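Local structure of N-methyltransferase (Streptoalloteichus sp. ATCC 53650, 5BSZ) at residues K28-R38 with E60-F69; V111-A119 with V143-S151. The protein probably methylates the amino group of a deoxysugar destined for kedarcidin, with S-adenosylmethionine as the methyl donor. All coordinates share one frame; numbering follows the deposited sequence.

Contact 1. Residues K28-R38 with E60-F69. With SAH (S-adenosyl-L-homocysteine), chain B.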
loop_
_atom_site.group_PDB
_atom_site.type_symbol
_atom_site.label_atom_id
_atom_site.label_comp_id
_atom_site.label_asym_id
_atom_site.label_seq_id
_atom_site.Cartn_x
_atom_site.Cartn_y
_atom_site.Cartn_z
ATOM N N LYS A 28 14.662 -14.329 -21.290
ATOM C CA LYS A 28 13.865 -15.334 -21.972
ATOM C C LYS A 28 14.358 -15.530 -23.389
ATOM O O LYS A 28 14.544 -14.557 -24.117
ATOM C CB LYS A 28 12.408 -14.891 -22.012
ATOM C CG LYS A 28 11.508 -15.900 -22.705
ATOM C CD LYS A 28 10.079 -15.663 -22.268
ATOM C CE LYS A 28 9.149 -16.617 -22.971
ATOM N NZ LYS A 28 9.144 -17.933 -22.276
ATOM N N ASP A 29 14.491 -16.786 -23.802
ATOM C CA ASP A 29 15.016 -17.105 -25.116
ATOM C C ASP A 29 13.876 -17.325 -26.112
ATOM O O ASP A 29 13.403 -18.454 -26.357
ATOM C CB ASP A 29 15.918 -18.321 -25.021
ATOM C CG ASP A 29 16.819 -18.453 -26.202
ATOM O OD1 ASP A 29 17.774 -19.230 -26.077
ATOM O OD2 ASP A 29 16.591 -17.793 -27.241
ATOM N N PHE A 30 13.414 -16.214 -26.668
ATOM C CA PHE A 30 12.271 -16.269 -27.559
ATOM C C PHE A 30 12.662 -17.100 -28.763
ATOM O O PHE A 30 11.892 -17.918 -29.261
ATOM C CB PHE A 30 11.872 -14.851 -27.928
ATOM C CG PHE A 30 11.062 -14.188 -26.864
ATOM C CD1 PHE A 30 9.693 -14.413 -26.784
ATOM C CD2 PHE A 30 11.658 -13.352 -25.944
ATOM C CE1 PHE A 30 8.933 -13.822 -25.785
ATOM C CE2 PHE A 30 10.905 -12.745 -24.951
ATOM C CZ PHE A 30 9.540 -13.001 -24.854
ATOM N N ALA A 31 13.909 -16.917 -29.184
ATOM C CA ALA A 31 14.473 -17.636 -30.322
ATOM C C ALA A 31 14.447 -19.153 -30.160
ATOM O O ALA A 31 13.964 -19.865 -31.060
ATOM C CB ALA A 31 15.882 -17.124 -30.606
ATOM N N ALA A 32 14.922 -19.642 -29.015
ATOM C CA ALA A 32 14.920 -21.073 -28.721
ATOM C C ALA A 32 13.496 -21.587 -28.768
ATOM O O ALA A 32 13.246 -22.651 -29.287
ATOM C CB ALA A 32 15.461 -21.386 -27.318
ATOM N N GLU A 33 12.583 -20.860 -28.149
ATOM C CA GLU A 33 11.205 -21.334 -28.011
ATOM C C GLU A 33 10.490 -21.327 -29.372
ATOM O O GLU A 33 9.808 -22.292 -29.689
ATOM C CB GLU A 33 10.452 -20.542 -26.932
ATOM C CG GLU A 33 11.044 -20.629 -25.522
ATOM C CD GLU A 33 10.365 -19.755 -24.473
ATOM O OE1 GLU A 33 9.721 -18.747 -24.833
ATOM O OE2 GLU A 33 10.528 -20.040 -23.260
ATOM N N ALA A 34 10.655 -20.255 -30.152
ATOM C CA ALA A 34 10.141 -20.239 -31.520
ATOM C C ALA A 34 10.666 -21.431 -32.316
ATOM O O ALA A 34 9.949 -22.070 -33.079
ATOM C CB ALA A 34 10.478 -18.933 -32.189
ATOM N N GLU A 35 11.936 -21.753 -32.098
ATOM C CA GLU A 35 12.545 -22.924 -32.717
ATOM C C GLU A 35 11.882 -24.239 -32.346
ATOM O O GLU A 35 11.662 -25.112 -33.235
ATOM C CB GLU A 35 14.071 -22.902 -32.463
ATOM C CG GLU A 35 14.870 -24.090 -32.983
ATOM C CD GLU A 35 14.665 -24.352 -34.460
ATOM O OE1 GLU A 35 14.748 -25.549 -34.844
ATOM O OE2 GLU A 35 14.292 -23.412 -35.218
ATOM N N TRP A 36 11.555 -24.432 -31.057
ATOM C CA TRP A 36 10.758 -25.620 -30.729
ATOM C C TRP A 36 9.537 -25.772 -31.618
ATOM O O TRP A 36 9.242 -26.847 -32.133
ATOM C CB TRP A 36 10.210 -25.645 -29.309
ATOM C CG TRP A 36 11.193 -25.471 -28.208
ATOM C CD1 TRP A 36 12.523 -25.780 -28.222
ATOM C CD2 TRP A 36 10.906 -24.939 -26.904
ATOM N NE1 TRP A 36 13.095 -25.436 -27.008
ATOM C CE2 TRP A 36 12.121 -24.957 -26.172
ATOM C CE3 TRP A 36 9.743 -24.471 -26.281
ATOM C CZ2 TRP A 36 12.204 -24.519 -24.855
ATOM C CZ3 TRP A 36 9.831 -24.030 -24.953
ATOM C CH2 TRP A 36 11.045 -24.069 -24.263
ATOM N N VAL A 37 8.775 -24.692 -31.738
ATOM C CA VAL A 37 7.523 -24.723 -32.483
ATOM C C VAL A 37 7.820 -25.050 -33.964
ATOM O O VAL A 37 7.219 -25.958 -34.532
ATOM C CB VAL A 37 6.787 -23.357 -32.404
ATOM C CG1 VAL A 37 5.534 -23.382 -33.293
ATOM C CG2 VAL A 37 6.400 -23.035 -30.956
ATOM N N ARG A 38 8.753 -24.326 -34.564
ATOM C CA ARG A 38 9.087 -24.488 -35.982
ATOM C C ARG A 38 9.425 -25.961 -36.286
ATOM O O ARG A 38 8.911 -26.592 -37.218
ATOM C CB ARG A 38 10.265 -23.575 -36.367
ATOM C CG ARG A 38 10.744 -23.772 -37.820
ATOM C CD ARG A 38 12.149 -23.227 -38.079
ATOM N NE ARG A 38 13.095 -24.216 -37.586
ATOM C CZ ARG A 38 13.370 -25.366 -38.215
ATOM N NH1 ARG A 38 12.900 -25.621 -39.439
ATOM N NH2 ARG A 38 14.168 -26.244 -37.618
ATOM N N GLU A 60 6.366 -11.266 -29.478
ATOM C CA GLU A 60 7.747 -11.526 -29.746
ATOM C C GLU A 60 8.052 -12.895 -30.344
ATOM O O GLU A 60 8.932 -13.000 -31.220
ATOM C CB GLU A 60 8.588 -11.225 -28.512
ATOM C CG GLU A 60 10.051 -11.408 -28.811
ATOM C CD GLU A 60 10.676 -10.126 -29.332
ATOM O OE1 GLU A 60 11.916 -10.114 -29.451
ATOM O OE2 GLU A 60 9.941 -9.142 -29.572
ATOM N N HIS A 61 7.369 -13.949 -29.898
ATOM C CA HIS A 61 7.555 -15.225 -30.545
ATOM C C HIS A 61 7.115 -15.110 -32.028
ATOM O O HIS A 61 7.758 -15.670 -32.914
ATOM C CB HIS A 61 6.754 -16.357 -29.899
ATOM C CG HIS A 61 7.256 -16.779 -28.545
ATOM N ND1 HIS A 61 6.665 -16.378 -27.365
ATOM C CD2 HIS A 61 8.274 -17.604 -28.191
ATOM C CE1 HIS A 61 7.326 -16.909 -26.346
ATOM N NE2 HIS A 61 8.279 -17.689 -26.817
ATOM N N LEU A 62 5.995 -14.452 -32.287
ATOM C CA LEU A 62 5.545 -14.286 -33.681
ATOM C C LEU A 62 6.602 -13.595 -34.570
ATOM O O LEU A 62 6.764 -13.934 -35.754
ATOM C CB LEU A 62 4.199 -13.517 -33.715
ATOM C CG LEU A 62 2.935 -14.302 -33.424
ATOM C CD1 LEU A 62 1.738 -13.356 -33.272
ATOM C CD2 LEU A 62 2.761 -15.303 -34.544
ATOM N N ALA A 63 7.325 -12.643 -33.989
ATOM C CA ALA A 63 8.369 -11.919 -34.714
ATOM C C ALA A 63 9.467 -12.870 -35.149
ATOM O O ALA A 63 10.008 -12.728 -36.249
ATOM C CB ALA A 63 8.910 -10.752 -33.889
ATOM N N HIS A 64 9.764 -13.885 -34.333
ATOM C CA HIS A 64 10.594 -14.983 -34.822
ATOM C C HIS A 64 9.935 -15.928 -35.792
ATOM O O HIS A 64 10.526 -16.355 -36.786
ATOM C CB HIS A 64 11.219 -15.781 -33.666
ATOM C CG HIS A 64 12.096 -14.933 -32.792
ATOM N ND1 HIS A 64 13.458 -14.884 -32.935
ATOM C CD2 HIS A 64 11.796 -14.056 -31.806
ATOM C CE1 HIS A 64 13.970 -14.051 -32.046
ATOM N NE2 HIS A 64 12.978 -13.530 -31.352
ATOM N N LEU A 65 8.714 -16.308 -35.511
ATOM C CA LEU A 65 8.102 -17.332 -36.307
ATOM C C LEU A 65 7.735 -16.889 -37.738
ATOM O O LEU A 65 7.693 -17.717 -38.643
ATOM C CB LEU A 65 6.888 -17.809 -35.564
ATOM C CG LEU A 65 7.280 -18.730 -34.375
ATOM C CD1 LEU A 65 6.112 -18.695 -33.412
ATOM C CD2 LEU A 65 7.518 -20.168 -34.764
ATOM N N VAL A 66 7.485 -15.603 -37.937
ATOM C CA VAL A 66 6.922 -15.154 -39.181
ATOM C C VAL A 66 7.868 -15.368 -40.356
ATOM O O VAL A 66 7.378 -15.476 -41.474
ATOM C CB VAL A 66 6.455 -13.671 -39.242
ATOM C CG1 VAL A 66 5.265 -13.413 -38.352
ATOM C CG2 VAL A 66 7.619 -12.681 -39.089
ATOM N N GLU A 67 9.179 -15.413 -40.142
ATOM C CA GLU A 67 10.104 -15.738 -41.251
ATOM C C GLU A 67 9.762 -17.101 -41.849
ATOM O O GLU A 67 9.879 -17.365 -43.063
ATOM C CB GLU A 67 11.551 -15.826 -40.760
ATOM C CG GLU A 67 11.900 -15.000 -39.535
ATOM C CD GLU A 67 13.402 -14.984 -39.289
ATOM O OE1 GLU A 67 13.835 -14.069 -38.564
ATOM O OE2 GLU A 67 14.143 -15.856 -39.825
ATOM N N HIS A 68 9.332 -18.001 -40.971
ATOM C CA HIS A 68 9.072 -19.374 -41.418
ATOM C C HIS A 68 7.619 -19.561 -41.764
ATOM O O HIS A 68 7.282 -20.404 -42.595
ATOM C CB HIS A 68 9.571 -20.355 -40.336
ATOM C CG HIS A 68 11.011 -20.135 -39.996
ATOM N ND1 HIS A 68 12.018 -20.302 -40.931
ATOM C CD2 HIS A 68 11.613 -19.640 -38.881
ATOM C CE1 HIS A 68 13.180 -19.969 -40.390
ATOM N NE2 HIS A 68 12.964 -19.583 -39.145
ATOM N N PHE A 69 6.754 -18.805 -41.089
ATOM C CA PHE A 69 5.322 -18.994 -41.199
ATOM C C PHE A 69 4.753 -17.633 -41.579
ATOM O O PHE A 69 4.168 -16.943 -40.747
ATOM C CB PHE A 69 4.716 -19.521 -39.900
ATOM C CG PHE A 69 5.291 -20.846 -39.478
ATOM C CD1 PHE A 69 4.864 -22.022 -40.058
ATOM C CD2 PHE A 69 6.271 -20.893 -38.503
ATOM C CE1 PHE A 69 5.411 -23.234 -39.664
ATOM C CE2 PHE A 69 6.832 -22.086 -38.097
ATOM C CZ PHE A 69 6.404 -23.266 -38.674
HETATM N N SAH B . 2.601 -16.633 -24.924
HETATM C CA SAH B . 3.174 -15.329 -24.421
HETATM C CB SAH B . 2.347 -14.656 -23.304
HETATM C CG SAH B . 2.777 -14.694 -21.858
HETATM S SD SAH B . 1.785 -13.865 -20.662
HETATM C C SAH B . 4.615 -15.628 -24.131
HETATM O O SAH B . 5.097 -16.753 -24.121
HETATM O OXT SAH B . 5.378 -14.714 -24.049
HETATM C "C5'" SAH B . 0.181 -14.616 -20.746
HETATM C "C4'" SAH B . -0.703 -13.835 -21.737
HETATM O "O4'" SAH B . -1.990 -14.468 -21.872
HETATM C "C3'" SAH B . -1.025 -12.420 -21.268
HETATM O "O3'" SAH B . -0.585 -11.526 -22.286
HETATM C "C2'" SAH B . -2.535 -12.308 -21.129
HETATM O "O2'" SAH B . -3.047 -11.029 -21.581
HETATM C "C1'" SAH B . -2.998 -13.474 -21.964
HETATM N N9 SAH B . -4.296 -14.054 -21.569
HETATM C C8 SAH B . -4.756 -14.289 -20.304
HETATM N N7 SAH B . -6.003 -14.809 -20.347
HETATM C C5 SAH B . -6.349 -14.865 -21.660
HETATM C C6 SAH B . -7.538 -15.295 -22.391
HETATM N N6 SAH B . -8.556 -15.757 -21.642
HETATM N N1 SAH B . -7.493 -15.231 -23.741
HETATM C C2 SAH B . -6.453 -14.732 -24.417
HETATM N N3 SAH B . -5.318 -14.318 -23.827
HETATM C C4 SAH B . -5.222 -14.370 -22.477
#

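Contact 2. Residues V111-A119 with V143-S151. With THM (thymidine), chain G; SAH (S-adenosyl-L-homocysteine), chain B.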
loop_
_atom_site.group_PDB
_atom_site.type_symbol
_atom_site.label_atom_id
_atom_site.label_comp_id
_atom_site.label_asym_id
_atom_site.label_seq_id
_atom_site.Cartn_x
_atom_site.Cartn_y
_atom_site.Cartn_z
ATOM N N VAL A 111 -1.132 -24.262 -34.769
ATOM C CA VAL A 111 -1.607 -23.380 -33.686
ATOM C C VAL A 111 -0.706 -23.634 -32.451
ATOM O O VAL A 111 -0.455 -24.791 -32.036
ATOM C CB VAL A 111 -3.097 -23.625 -33.379
ATOM C CG1 VAL A 111 -3.589 -22.800 -32.189
ATOM C CG2 VAL A 111 -4.018 -23.315 -34.577
ATOM N N CYS A 112 -0.222 -22.557 -31.841
ATOM C CA CYS A 112 0.537 -22.741 -30.608
ATOM C C CYS A 112 0.007 -21.891 -29.464
ATOM O O CYS A 112 -0.656 -20.851 -29.651
ATOM C CB CYS A 112 2.039 -22.540 -30.841
ATOM S SG CYS A 112 2.499 -20.884 -31.404
ATOM N N CYS A 113 0.308 -22.342 -28.250
ATOM C CA CYS A 113 0.043 -21.550 -27.062
ATOM C C CYS A 113 1.227 -21.772 -26.116
ATOM O O CYS A 113 1.468 -22.913 -25.683
ATOM C CB CYS A 113 -1.252 -22.067 -26.458
ATOM S SG CYS A 113 -1.783 -21.163 -24.980
ATOM N N LEU A 114 1.974 -20.713 -25.853
ATOM C CA LEU A 114 3.317 -20.867 -25.322
ATOM C C LEU A 114 3.446 -20.387 -23.872
ATOM O O LEU A 114 2.600 -19.647 -23.384
ATOM C CB LEU A 114 4.299 -20.109 -26.206
ATOM C CG LEU A 114 4.355 -20.606 -27.647
ATOM C CD1 LEU A 114 5.340 -19.780 -28.445
ATOM C CD2 LEU A 114 4.745 -22.073 -27.714
ATOM N N THR A 115 4.557 -20.776 -23.252
ATOM C CA THR A 115 4.966 -20.398 -21.908
ATOM C C THR A 115 3.929 -20.612 -20.825
ATOM O O THR A 115 3.792 -19.818 -19.916
ATOM C CB THR A 115 5.515 -18.964 -21.899
ATOM O OG1 THR A 115 4.467 -18.046 -22.186
ATOM C CG2 THR A 115 6.432 -18.843 -22.989
ATOM N N GLY A 116 3.255 -21.747 -20.897
ATOM C CA GLY A 116 2.275 -22.145 -19.931
ATOM C C GLY A 116 0.973 -21.408 -19.908
ATOM O O GLY A 116 0.235 -21.526 -18.925
ATOM N N SER A 117 0.719 -20.580 -20.929
ATOM C CA SER A 117 -0.435 -19.704 -20.947
ATOM C C SER A 117 -1.764 -20.464 -20.901
ATOM O O SER A 117 -2.752 -19.967 -20.348
ATOM C CB SER A 117 -0.402 -18.801 -22.176
ATOM O OG SER A 117 0.686 -17.907 -22.074
ATOM N N ILE A 118 -1.746 -21.715 -21.343
ATOM C CA ILE A 118 -2.955 -22.490 -21.345
ATOM C C ILE A 118 -3.490 -22.760 -19.929
ATOM O O ILE A 118 -4.667 -23.012 -19.775
ATOM C CB ILE A 118 -2.955 -23.787 -22.232
ATOM C CG1 ILE A 118 -4.420 -24.066 -22.711
ATOM C CG2 ILE A 118 -2.300 -24.955 -21.562
ATOM C CD1 ILE A 118 -4.539 -25.013 -23.871
ATOM N N ALA A 119 -2.629 -22.616 -18.936
ATOM C CA ALA A 119 -2.948 -22.953 -17.534
ATOM C C ALA A 119 -3.580 -21.789 -16.828
ATOM O O ALA A 119 -3.953 -21.869 -15.669
ATOM C CB ALA A 119 -1.670 -23.391 -16.819
ATOM N N VAL A 143 -1.030 -29.039 -36.947
ATOM C CA VAL A 143 -0.266 -29.295 -35.702
ATOM C C VAL A 143 -0.590 -28.278 -34.596
ATOM O O VAL A 143 -0.500 -27.046 -34.785
ATOM C CB VAL A 143 1.233 -29.249 -35.969
ATOM C CG1 VAL A 143 2.046 -29.774 -34.794
ATOM C CG2 VAL A 143 1.608 -30.049 -37.234
ATOM N N LEU A 144 -0.934 -28.831 -33.445
ATOM C CA LEU A 144 -1.292 -28.041 -32.275
ATOM C C LEU A 144 -0.156 -28.246 -31.275
ATOM O O LEU A 144 0.199 -29.389 -30.941
ATOM C CB LEU A 144 -2.624 -28.505 -31.727
ATOM C CG LEU A 144 -3.403 -27.513 -30.858
ATOM C CD1 LEU A 144 -4.742 -28.171 -30.558
ATOM C CD2 LEU A 144 -2.696 -27.159 -29.568
ATOM N N VAL A 145 0.491 -27.154 -30.915
ATOM C CA VAL A 145 1.648 -27.182 -29.989
ATOM C C VAL A 145 1.341 -26.423 -28.698
ATOM O O VAL A 145 1.139 -25.197 -28.666
ATOM C CB VAL A 145 2.908 -26.584 -30.627
ATOM C CG1 VAL A 145 4.133 -26.724 -29.774
ATOM C CG2 VAL A 145 3.202 -27.167 -32.007
ATOM N N ILE A 146 1.367 -27.162 -27.597
ATOM C CA ILE A 146 1.159 -26.568 -26.247
ATOM C C ILE A 146 2.424 -26.695 -25.411
ATOM O O ILE A 146 2.979 -27.801 -25.269
ATOM C CB ILE A 146 0.034 -27.304 -25.528
ATOM C CG1 ILE A 146 -1.263 -27.157 -26.315
ATOM C CG2 ILE A 146 -0.118 -26.784 -24.100
ATOM C CD1 ILE A 146 -2.376 -28.051 -25.810
ATOM N N ASP A 147 2.927 -25.535 -24.994
ATOM C CA ASP A 147 3.991 -25.424 -24.018
ATOM C C ASP A 147 3.287 -25.348 -22.654
ATOM O O ASP A 147 2.786 -24.295 -22.259
ATOM C CB ASP A 147 4.828 -24.161 -24.271
ATOM C CG ASP A 147 5.999 -23.997 -23.280
ATOM O OD1 ASP A 147 6.311 -24.969 -22.533
ATOM O OD2 ASP A 147 6.576 -22.870 -23.231
ATOM N N PRO A 148 3.152 -26.494 -21.986
ATOM C CA PRO A 148 2.335 -26.600 -20.794
ATOM C C PRO A 148 2.964 -25.851 -19.632
ATOM O O PRO A 148 4.154 -25.531 -19.665
ATOM C CB PRO A 148 2.316 -28.118 -20.519
ATOM C CG PRO A 148 3.674 -28.530 -20.930
ATOM C CD PRO A 148 3.964 -27.709 -22.172
ATOM N N TRP A 149 2.150 -25.519 -18.642
ATOM C CA TRP A 149 2.695 -25.085 -17.339
ATOM C C TRP A 149 3.078 -26.371 -16.594
ATOM O O TRP A 149 2.871 -27.503 -17.129
ATOM C CB TRP A 149 1.621 -24.277 -16.591
ATOM C CG TRP A 149 2.065 -23.736 -15.252
ATOM C CD1 TRP A 149 1.463 -23.986 -14.053
ATOM C CD2 TRP A 149 3.204 -22.913 -14.950
ATOM N NE1 TRP A 149 2.138 -23.368 -13.048
ATOM C CE2 TRP A 149 3.221 -22.711 -13.566
ATOM C CE3 TRP A 149 4.198 -22.314 -15.713
ATOM C CZ2 TRP A 149 4.201 -21.947 -12.927
ATOM C CZ3 TRP A 149 5.157 -21.533 -15.074
ATOM C CH2 TRP A 149 5.171 -21.387 -13.687
ATOM N N TRP A 150 3.700 -26.188 -15.420
ATOM C CA TRP A 150 4.072 -27.285 -14.529
ATOM C C TRP A 150 2.902 -28.132 -14.071
ATOM O O TRP A 150 1.749 -27.701 -14.105
ATOM C CB TRP A 150 4.967 -26.813 -13.361
ATOM C CG TRP A 150 6.167 -26.048 -13.843
ATOM C CD1 TRP A 150 6.326 -24.666 -13.870
ATOM C CD2 TRP A 150 7.350 -26.586 -14.441
ATOM N NE1 TRP A 150 7.559 -24.327 -14.436
ATOM C CE2 TRP A 150 8.205 -25.490 -14.776
ATOM C CE3 TRP A 150 7.795 -27.893 -14.716
ATOM C CZ2 TRP A 150 9.449 -25.684 -15.397
ATOM C CZ3 TRP A 150 9.050 -28.073 -15.299
ATOM C CH2 TRP A 150 9.857 -26.984 -15.628
ATOM N N SER A 151 3.220 -29.389 -13.711
ATOM C CA SER A 151 2.250 -30.356 -13.203
ATOM C C SER A 151 2.379 -30.422 -11.685
ATOM O O SER A 151 3.384 -29.987 -11.136
ATOM C CB SER A 151 2.625 -31.732 -13.805
ATOM O OG SER A 151 2.210 -31.769 -15.180
HETATM O "O5'" THM G . 10.047 -19.556 -13.785
HETATM C "C5'" THM G . 9.975 -19.739 -12.356
HETATM C "C4'" THM G . 8.817 -20.665 -11.967
HETATM O "O4'" THM G . 9.235 -21.915 -12.522
HETATM C "C3'" THM G . 8.587 -20.920 -10.451
HETATM O "O3'" THM G . 7.241 -20.594 -10.042
HETATM C "C2'" THM G . 8.890 -22.405 -10.165
HETATM C "C1'" THM G . 8.951 -22.966 -11.596
HETATM N N1 THM G . 9.802 -24.118 -11.939
HETATM C C2 THM G . 9.160 -25.318 -11.578
HETATM O O2 THM G . 8.075 -25.190 -10.992
HETATM N N3 THM G . 9.677 -26.522 -11.808
HETATM C C4 THM G . 10.834 -26.650 -12.456
HETATM O O4 THM G . 11.315 -27.807 -12.695
HETATM C C5 THM G . 11.515 -25.406 -12.868
HETATM C C5M THM G . 12.826 -25.628 -13.577
HETATM C C6 THM G . 10.960 -24.156 -12.616
HETATM N N SAH B . 2.601 -16.633 -24.924
HETATM C CA SAH B . 3.174 -15.329 -24.421
HETATM C CB SAH B . 2.347 -14.656 -23.304
HETATM C CG SAH B . 2.777 -14.694 -21.858
HETATM S SD SAH B . 1.785 -13.865 -20.662
HETATM C C SAH B . 4.615 -15.628 -24.131
HETATM O O SAH B . 5.097 -16.753 -24.121
HETATM O OXT SAH B . 5.378 -14.714 -24.049
HETATM C "C5'" SAH B . 0.181 -14.616 -20.746
HETATM C "C4'" SAH B . -0.703 -13.835 -21.737
HETATM O "O4'" SAH B . -1.990 -14.468 -21.872
HETATM C "C3'" SAH B . -1.025 -12.420 -21.268
HETATM O "O3'" SAH B . -0.585 -11.526 -22.286
HETATM C "C2'" SAH B . -2.535 -12.308 -21.129
HETATM O "O2'" SAH B . -3.047 -11.029 -21.581
HETATM C "C1'" SAH B . -2.998 -13.474 -21.964
HETATM N N9 SAH B . -4.296 -14.054 -21.569
HETATM C C8 SAH B . -4.756 -14.289 -20.304
HETATM N N7 SAH B . -6.003 -14.809 -20.347
HETATM C C5 SAH B . -6.349 -14.865 -21.660
HETATM C C6 SAH B . -7.538 -15.295 -22.391
HETATM N N6 SAH B . -8.556 -15.757 -21.642
HETATM N N1 SAH B . -7.493 -15.231 -23.741
HETATM C C2 SAH B . -6.453 -14.732 -24.417
HETATM N N3 SAH B . -5.318 -14.318 -23.827
HETATM C C4 SAH B . -5.222 -14.370 -22.477
HETATM O O HOH W 1 0.528 -22.951 -22.936
#

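Contact 1. Residues K28-R38 with E60-F69
Phe30 and His61 mark the closest backbone point between helix 30-38 and helix 60-65, whose axes cross at -61° and come within 8.9 Å. The two rings form a T-shaped pair. The edge of Phe30 meets the face of His61, with CD1 above the imidazole centre and Phe30 CD1 3.5 Å from His61 CE1. Glu60 makes a CH-pi contact over one face of the phenyl ring, its CG 3.5 Å from Phe30 CG. Beyond CG the Glu60 chain bends, chi2 89°, and its carboxylate pairs with Lys88. Lys28 CG covers the opposite face of the Phe30 ring. His61 NE2 donates to Glu33 OE1 at 2.7 Å, ring and carboxylate nearly coplanar, although the place of that oxygen is less certain. Lys28 NZ donates to the syn lone pair of Glu33 OE2, 2.7 Å away, in a salt bridge. This should limit rotation of the carboxylate. Farther along, Ala34 CB lies 3.6 Å from His64 CB and also touches Leu65. Arg38 lays CD over the His68 ring, 3.7 Å from His68 CD2, while its guanidinium grips Glu35 side-on. His61 also belongs to the S-adenosyl-L-homocysteine pocket. On the sheet side of the helix pair, Val37, Leu62 and Phe69 pack on Leu51 of strand 50-54, and Leu62 and Val66 reach Ala72 of strand 71-76.

Contact 2. Residues V111-A119 with V143-S151
Val111, Cys112 and Cys113 pair in parallel with Leu144, Val145 and Ile146, the strand axes 4.7 Å apart. Three backbone bonds join the strands, the shortest from Val145 N to Val111 O at 2.8 Å, and a fourth, from Asp147 N to Cys113 O, follows just past strand 143-146. Val111, Cys113, Leu144 and Ile146 point to one side of the sheet, where Met134 of helix 124-135 meets Val111 and Cys113. Cys112 and Val145 point to the other.

The packing stays tight just past the strands. Asp147 CG is anti to the backbone N (chi1 -179°), which sets OD2 2.9 Å from Thr115 N. That N-H arrives from above the carboxylate plane in a bent bond (135°). The other oxygen, OD1, pairs with Arg238. Asp147 O takes Gly116 N at 2.9 Å and a proton from water 1, which also donates to Cys113 O and accepts from Ile118 N. Gly116, in the type I' turn from Leu114 to Ser117, has positive phi, which favours glycine, and its CA lies against the backbone of Trp149. Ala119 CB presses on Trp149 CB at 3.4 Å.

Beyond this point the contact is looser. Trp149 is partly exposed; its ring leads away, and NE1 hydrogen-bonds to Ser185 OG. Trp150 makes no contact with 111-119. One face of its indole stacks against the thymine of thymidine, Trp150 CZ2 3.3 Å from THM C5. With an alanine here, the base would probably lose its flat support and be freer to shift.

Such parallel strands, joined through helix 124-135, form a beta-alpha-beta unit. The loop after strand 110-113 carries Leu114, Thr115 and Ser117 of the S-adenosyl-L-homocysteine pocket, an arrangement characteristic of Rossmann-like methyltransferases.

How the contacts relate
The two contacts follow in series along the chain, contact 1 closing before contact 2 opens, and their centres lie about 14 Å apart. Contact 1 is a pair of helices packed on the mixed sheet over strand 50-54. Contact 2 joins strands 110-113 and 143-146 of that sheet, and strand 50-54 is the direct neighbour of 110-113. Leu114 ties them together: its CD1 is 3.6 Å from His61 CG, and it also touches Val37. Both contacts reach S-adenosyl-L-homocysteine, while thymidine lies against contact 2 alone. Helix layer and strand ends thus help to shape one pocket for the cofactor product beside the nucleoside site.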